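Side-chain contacts in GDP-mannose-dependent alpha-(1-6)-phosphatidylinositol monomannoside mannosyltransferase (Corynebacterium glutamicum, PDB 3OKP), which belongs to the GT-B glycosyltransferases, whose two domains each carry a parallel beta sheet flanked by helices: residues 80-85 with 103-108; 38-43 with 75-80. One frame throughout, in Å; residues are numbered along the deposited sequence.

Contact 1: residues 80-85 with 103-108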
loop_
_atom_site.group_PDB
_atom_site.type_symbol
_atom_site.label_atom_id
_atom_site.label_comp_id
_atom_site.label_asym_id
_atom_site.label_seq_id
_atom_site.Cartn_x
_atom_site.Cartn_y
_atom_site.Cartn_z
ATOM N N GLU A 80 -25.799 18.245 5.969
ATOM C CA GLU A 80 -26.395 18.390 7.298
ATOM C C GLU A 80 -25.470 17.925 8.425
ATOM O O GLU A 80 -25.513 18.476 9.526
ATOM C CB GLU A 80 -27.760 17.700 7.377
ATOM C CG GLU A 80 -28.903 18.529 6.778
ATOM C CD GLU A 80 -29.054 19.899 7.430
ATOM O OE1 GLU A 80 -29.239 19.962 8.665
ATOM O OE2 GLU A 80 -28.984 20.916 6.705
ATOM N N ILE A 81 -24.634 16.927 8.140
ATOM C CA ILE A 81 -23.618 16.469 9.090
ATOM C C ILE A 81 -22.548 17.549 9.280
ATOM O O ILE A 81 -22.148 17.841 10.411
ATOM C CB ILE A 81 -22.971 15.126 8.652
ATOM C CG1 ILE A 81 -24.016 14.002 8.647
ATOM C CG2 ILE A 81 -21.798 14.761 9.572
ATOM C CD1 ILE A 81 -23.601 12.761 7.853
ATOM N N ILE A 82 -22.104 18.140 8.170
ATOM C CA ILE A 82 -21.133 19.239 8.192
ATOM C C ILE A 82 -21.568 20.350 9.155
ATOM O O ILE A 82 -20.777 20.816 9.977
ATOM C CB ILE A 82 -20.870 19.805 6.763
ATOM C CG1 ILE A 82 -20.041 18.808 5.943
ATOM C CG2 ILE A 82 -20.162 21.168 6.824
ATOM C CD1 ILE A 82 -20.108 19.015 4.435
ATOM N N ARG A 83 -22.835 20.748 9.064
ATOM C CA ARG A 83 -23.365 21.813 9.909
ATOM C C ARG A 83 -23.641 21.368 11.350
ATOM O O ARG A 83 -23.357 22.114 12.288
ATOM C CB ARG A 83 -24.607 22.442 9.269
ATOM C CG ARG A 83 -24.298 23.169 7.954
ATOM C CD ARG A 83 -25.542 23.760 7.316
ATOM N NE ARG A 83 -26.385 22.740 6.691
ATOM C CZ ARG A 83 -26.543 22.587 5.378
ATOM N NH1 ARG A 83 -25.923 23.390 4.523
ATOM N NH2 ARG A 83 -27.336 21.629 4.918
ATOM N N GLU A 84 -24.172 20.157 11.522
ATOM C CA GLU A 84 -24.513 19.641 12.856
ATOM C C GLU A 84 -23.283 19.332 13.712
ATOM O O GLU A 84 -23.267 19.619 14.912
ATOM C CB GLU A 84 -25.401 18.397 12.754
ATOM N N ARG A 85 -22.257 18.750 13.093
ATOM C CA ARG A 85 -21.028 18.413 13.807
ATOM C C ARG A 85 -19.979 19.524 13.735
ATOM O O ARG A 85 -18.850 19.339 14.190
ATOM C CB ARG A 85 -20.449 17.086 13.297
ATOM C CG ARG A 85 -21.231 15.845 13.715
ATOM C CD ARG A 85 -21.017 15.503 15.194
ATOM N NE ARG A 85 -21.756 14.306 15.590
ATOM C CZ ARG A 85 -22.919 14.310 16.238
ATOM N NH1 ARG A 85 -23.502 15.456 16.581
ATOM N NH2 ARG A 85 -23.504 13.159 16.547
ATOM N N GLY A 103 -18.210 20.635 -4.070
ATOM C CA GLY A 103 -18.944 21.898 -4.152
ATOM C C GLY A 103 -19.967 22.049 -3.039
ATOM O O GLY A 103 -20.034 23.092 -2.388
ATOM N N THR A 104 -20.751 20.995 -2.816
ATOM C CA THR A 104 -21.750 20.949 -1.743
ATOM C C THR A 104 -21.101 21.102 -0.367
ATOM O O THR A 104 -21.650 21.770 0.513
ATOM C CB THR A 104 -22.566 19.632 -1.788
ATOM O OG1 THR A 104 -23.225 19.521 -3.056
ATOM C CG2 THR A 104 -23.614 19.583 -0.672
ATOM N N ALA A 105 -19.933 20.484 -0.193
ATOM C CA ALA A 105 -19.187 20.568 1.062
ATOM C C ALA A 105 -18.808 22.011 1.410
ATOM O O ALA A 105 -18.960 22.432 2.559
ATOM C CB ALA A 105 -17.949 19.671 1.018
ATOM N N LYS A 106 -18.333 22.761 0.415
ATOM C CA LYS A 106 -18.030 24.185 0.590
ATOM C C LYS A 106 -19.295 25.021 0.811
ATOM O O LYS A 106 -19.295 25.949 1.621
ATOM C CB LYS A 106 -17.223 24.728 -0.595
ATOM C CG LYS A 106 -15.796 24.194 -0.657
ATOM C CD LYS A 106 -14.924 24.998 -1.610
ATOM C CE LYS A 106 -13.451 24.625 -1.443
ATOM N NZ LYS A 106 -12.597 25.153 -2.553
ATOM N N GLN A 107 -20.368 24.679 0.098
ATOM C CA GLN A 107 -21.669 25.329 0.279
ATOM C C GLN A 107 -22.202 25.143 1.700
ATOM O O GLN A 107 -22.797 26.060 2.274
ATOM C CB GLN A 107 -22.696 24.781 -0.715
ATOM C CG GLN A 107 -22.445 25.141 -2.167
ATOM C CD GLN A 107 -23.446 24.493 -3.105
ATOM O OE1 GLN A 107 -24.408 23.848 -2.669
ATOM N NE2 GLN A 107 -23.231 24.663 -4.404
ATOM N N ALA A 108 -21.983 23.950 2.254
ATOM C CA ALA A 108 -22.440 23.604 3.601
ATOM C C ALA A 108 -21.618 24.279 4.702
ATOM O O ALA A 108 -22.005 24.259 5.871
ATOM C CB ALA A 108 -22.446 22.093 3.788
#

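Contact 2: residues 38-43 with 75-80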
loop_
_atom_site.group_PDB
_atom_site.type_symbol
_atom_site.label_atom_id
_atom_site.label_comp_id
_atom_site.label_asym_id
_atom_site.label_seq_id
_atom_site.Cartn_x
_atom_site.Cartn_y
_atom_site.Cartn_z
ATOM N N VAL A 38 -15.130 12.386 12.365
ATOM C CA VAL A 38 -16.431 11.759 12.136
ATOM C C VAL A 38 -16.392 11.086 10.760
ATOM O O VAL A 38 -15.849 11.649 9.810
ATOM C CB VAL A 38 -17.607 12.780 12.187
ATOM C CG1 VAL A 38 -18.953 12.062 12.088
ATOM C CG2 VAL A 38 -17.556 13.622 13.465
ATOM N N VAL A 39 -16.946 9.880 10.664
ATOM C CA VAL A 39 -17.004 9.158 9.389
ATOM C C VAL A 39 -18.441 9.068 8.881
ATOM O O VAL A 39 -19.366 8.798 9.650
ATOM C CB VAL A 39 -16.379 7.737 9.488
ATOM C CG1 VAL A 39 -16.470 6.996 8.149
ATOM C CG2 VAL A 39 -14.924 7.818 9.945
ATOM N N PHE A 40 -18.607 9.323 7.584
ATOM C CA PHE A 40 -19.864 9.123 6.867
ATOM C C PHE A 40 -19.612 8.044 5.808
ATOM O O PHE A 40 -18.945 8.289 4.797
ATOM C CB PHE A 40 -20.328 10.451 6.243
ATOM C CG PHE A 40 -21.641 10.373 5.496
ATOM C CD1 PHE A 40 -22.753 9.740 6.054
ATOM C CD2 PHE A 40 -21.771 10.972 4.241
ATOM C CE1 PHE A 40 -23.965 9.681 5.365
ATOM C CE2 PHE A 40 -22.978 10.922 3.543
ATOM C CZ PHE A 40 -24.078 10.274 4.104
ATOM N N ALA A 41 -20.127 6.841 6.065
ATOM C CA ALA A 41 -19.808 5.672 5.242
ATOM C C ALA A 41 -21.038 4.872 4.814
ATOM O O ALA A 41 -22.038 4.824 5.528
ATOM C CB ALA A 41 -18.816 4.768 5.975
ATOM N N SER A 42 -20.949 4.243 3.644
ATOM C CA SER A 42 -21.981 3.318 3.169
ATOM C C SER A 42 -22.084 2.078 4.069
ATOM O O SER A 42 -21.217 1.838 4.915
ATOM C CB SER A 42 -21.694 2.901 1.726
ATOM O OG SER A 42 -20.416 2.304 1.614
ATOM N N THR A 43 -23.148 1.299 3.880
ATOM C CA THR A 43 -23.403 0.113 4.698
ATOM C C THR A 43 -23.662 -1.105 3.813
ATOM O O THR A 43 -24.610 -1.119 3.026
ATOM C CB THR A 43 -24.613 0.329 5.637
ATOM O OG1 THR A 43 -24.495 1.602 6.285
ATOM C CG2 THR A 43 -24.696 -0.778 6.689
ATOM N N ALA A 75 -25.517 14.061 -0.996
ATOM C CA ALA A 75 -24.944 15.392 -0.787
ATOM C C ALA A 75 -25.679 16.163 0.314
ATOM O O ALA A 75 -25.044 16.850 1.115
ATOM C CB ALA A 75 -24.941 16.182 -2.087
ATOM N N HIS A 76 -27.008 16.038 0.342
ATOM C CA HIS A 76 -27.849 16.669 1.369
ATOM C C HIS A 76 -27.510 16.147 2.764
ATOM O O HIS A 76 -27.380 16.926 3.713
ATOM C CB HIS A 76 -29.341 16.442 1.071
ATOM C CG HIS A 76 -30.265 17.074 2.069
ATOM N ND1 HIS A 76 -31.021 18.189 1.781
ATOM C CD2 HIS A 76 -30.555 16.746 3.352
ATOM C CE1 HIS A 76 -31.739 18.520 2.841
ATOM N NE2 HIS A 76 -31.471 17.663 3.809
ATOM N N ALA A 77 -27.376 14.825 2.873
ATOM C CA ALA A 77 -27.047 14.171 4.134
ATOM C C ALA A 77 -25.659 14.580 4.619
ATOM O O ALA A 77 -25.462 14.829 5.810
ATOM C CB ALA A 77 -27.144 12.660 3.993
ATOM N N MET A 78 -24.706 14.649 3.687
ATOM C CA MET A 78 -23.351 15.121 3.982
ATOM C C MET A 78 -23.375 16.563 4.490
ATOM O O MET A 78 -22.719 16.889 5.482
ATOM C CB MET A 78 -22.456 15.015 2.744
ATOM C CG MET A 78 -21.015 15.459 2.985
ATOM S SD MET A 78 -20.046 15.692 1.484
ATOM C CE MET A 78 -20.854 17.118 0.757
ATOM N N ALA A 79 -24.143 17.410 3.805
ATOM C CA ALA A 79 -24.277 18.823 4.151
ATOM C C ALA A 79 -24.805 19.038 5.571
ATOM O O ALA A 79 -24.317 19.910 6.290
ATOM C CB ALA A 79 -25.169 19.538 3.133
ATOM N N GLU A 80 -25.799 18.245 5.969
ATOM C CA GLU A 80 -26.395 18.390 7.298
ATOM C C GLU A 80 -25.470 17.925 8.425
ATOM O O GLU A 80 -25.513 18.476 9.526
ATOM C CB GLU A 80 -27.760 17.700 7.377
ATOM C CG GLU A 80 -28.903 18.529 6.778
ATOM C CD GLU A 80 -29.054 19.899 7.430
ATOM O OE1 GLU A 80 -29.239 19.962 8.665
ATOM O OE2 GLU A 80 -28.984 20.916 6.705
#

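Contact 1: residues 80-85 with 103-108
Ile82 and Arg83 approach Ala108 by different routes, set by their torsions. In Ile82, chi1 of -72° leaves CG2 anti to the backbone N and CG1 anti to the carbonyl carbon, and both branches are used. Arg83 instead bends at chi3 (-75°), which brings the guanidinium back alongside its own helix, toward Glu80, with NH1 on the side of Ala108.

The isoleucine forks around the Ala108 methyl. Its CG2 branch lies 3.9 Å from Ala108 CB, while CD1, carried further out, reaches along residues 103-108 to within 3.8 Å of Ala105 CA. The small side chains of Ala105 and Ala108 are consistent with the close approach of the backbones, Ile82 CA and Ala108 CA being 6.5 Å apart. Leu8 and Val90 of the underlying sheet also touch Ile82, so the fork belongs to the layer between helices and strands.

Arg83 works at the outer margin. Its CG sits 3.3 Å from Ala108 O, an aliphatic carbon against a carbonyl oxygen, and its NH1 approaches Ala108 CA obliquely at 3.6 Å. The guanidinium is meanwhile tied to its own helix by a salt bridge from Arg83 NH2 to Glu80 OE2. That oxygen is approached on its anti side and well out of the carboxylate plane; a second bond to it, from Arg83 NE, is weak. The modelled NH2-OE2 separation of 2.5 Å is shorter than usual and its exact length doubtful; both residues also touch a crystal neighbour, so the lattice may influence their pose.

The chemistry thus divides in two. Between the segments there are only van der Waals contacts, concentrated on the methyl groups of Ile82 and Ala108, whereas the charge of Arg83 is probably balanced mainly within its own helix, leaving mostly its aliphatic part and one guanidinium nitrogen to line the seam.

Contact 2: residues 38-43 with 75-80
Apolar contact between Phe40 and the helix residues Ala77 and Met78 joins the two segments. Phe40 CG is anti to the backbone N (chi1 -179°), which extends the ring from the strand toward the helix. At its far end CZ lies 3.9 Å from Ala77 CB, and the neighbouring CE2 lies 4.2 Å from Met78 CB. Met78 offers the ring the base of its side chain; its thioether leads away, toward Val10 and the helix 102-107.

The ring also reaches the backbone, with Phe40 CE2 4.1 Å from Met78 N, without a polar bond. Ala77 CB and Met78 N both lie obliquely to the ring.

Aromatic contact is supplied by Trp63, whose ring meets that of Phe40 with the planes at about 65°; Trp63 also touches Ala77. Leu8 and Met68 also touch the phenylalanine, making it a shared element of the hydrophobic core.

Such an aromatic residue, rooted in a parallel strand and packed under a covering helix, illustrates the alpha/beta layering of a Rossmann-like domain. Helix 72-84 is here the crossover connection that leads from strand 59-63, past 37-42 and 7-11, to strand 89-92.

In the fold
Helix 72-84 serves both contacts, meeting the sheet in contact 2 and its neighbouring helix in contact 1; the segments overlap at Glu80, which takes no part in the packing across either. Their centres are 9 Å apart, and they touch directly: Ile81 CD1 lies 3.6 Å from Phe40 CD1, carrying the sheet-facing packing one turn further along the helix. On the flank toward helix 102-107, Met78 CE comes within 3.6 Å of Ala105 N, and Ala108 CB within 3.8 Å of Ala79 CA. The pocket of guanosine-5'-diphosphate-alpha-D-mannose is lined by residues between 205 and 298, none of them in either contact; both contacts join helix 72-84 to its neighbours in the other half of the protein.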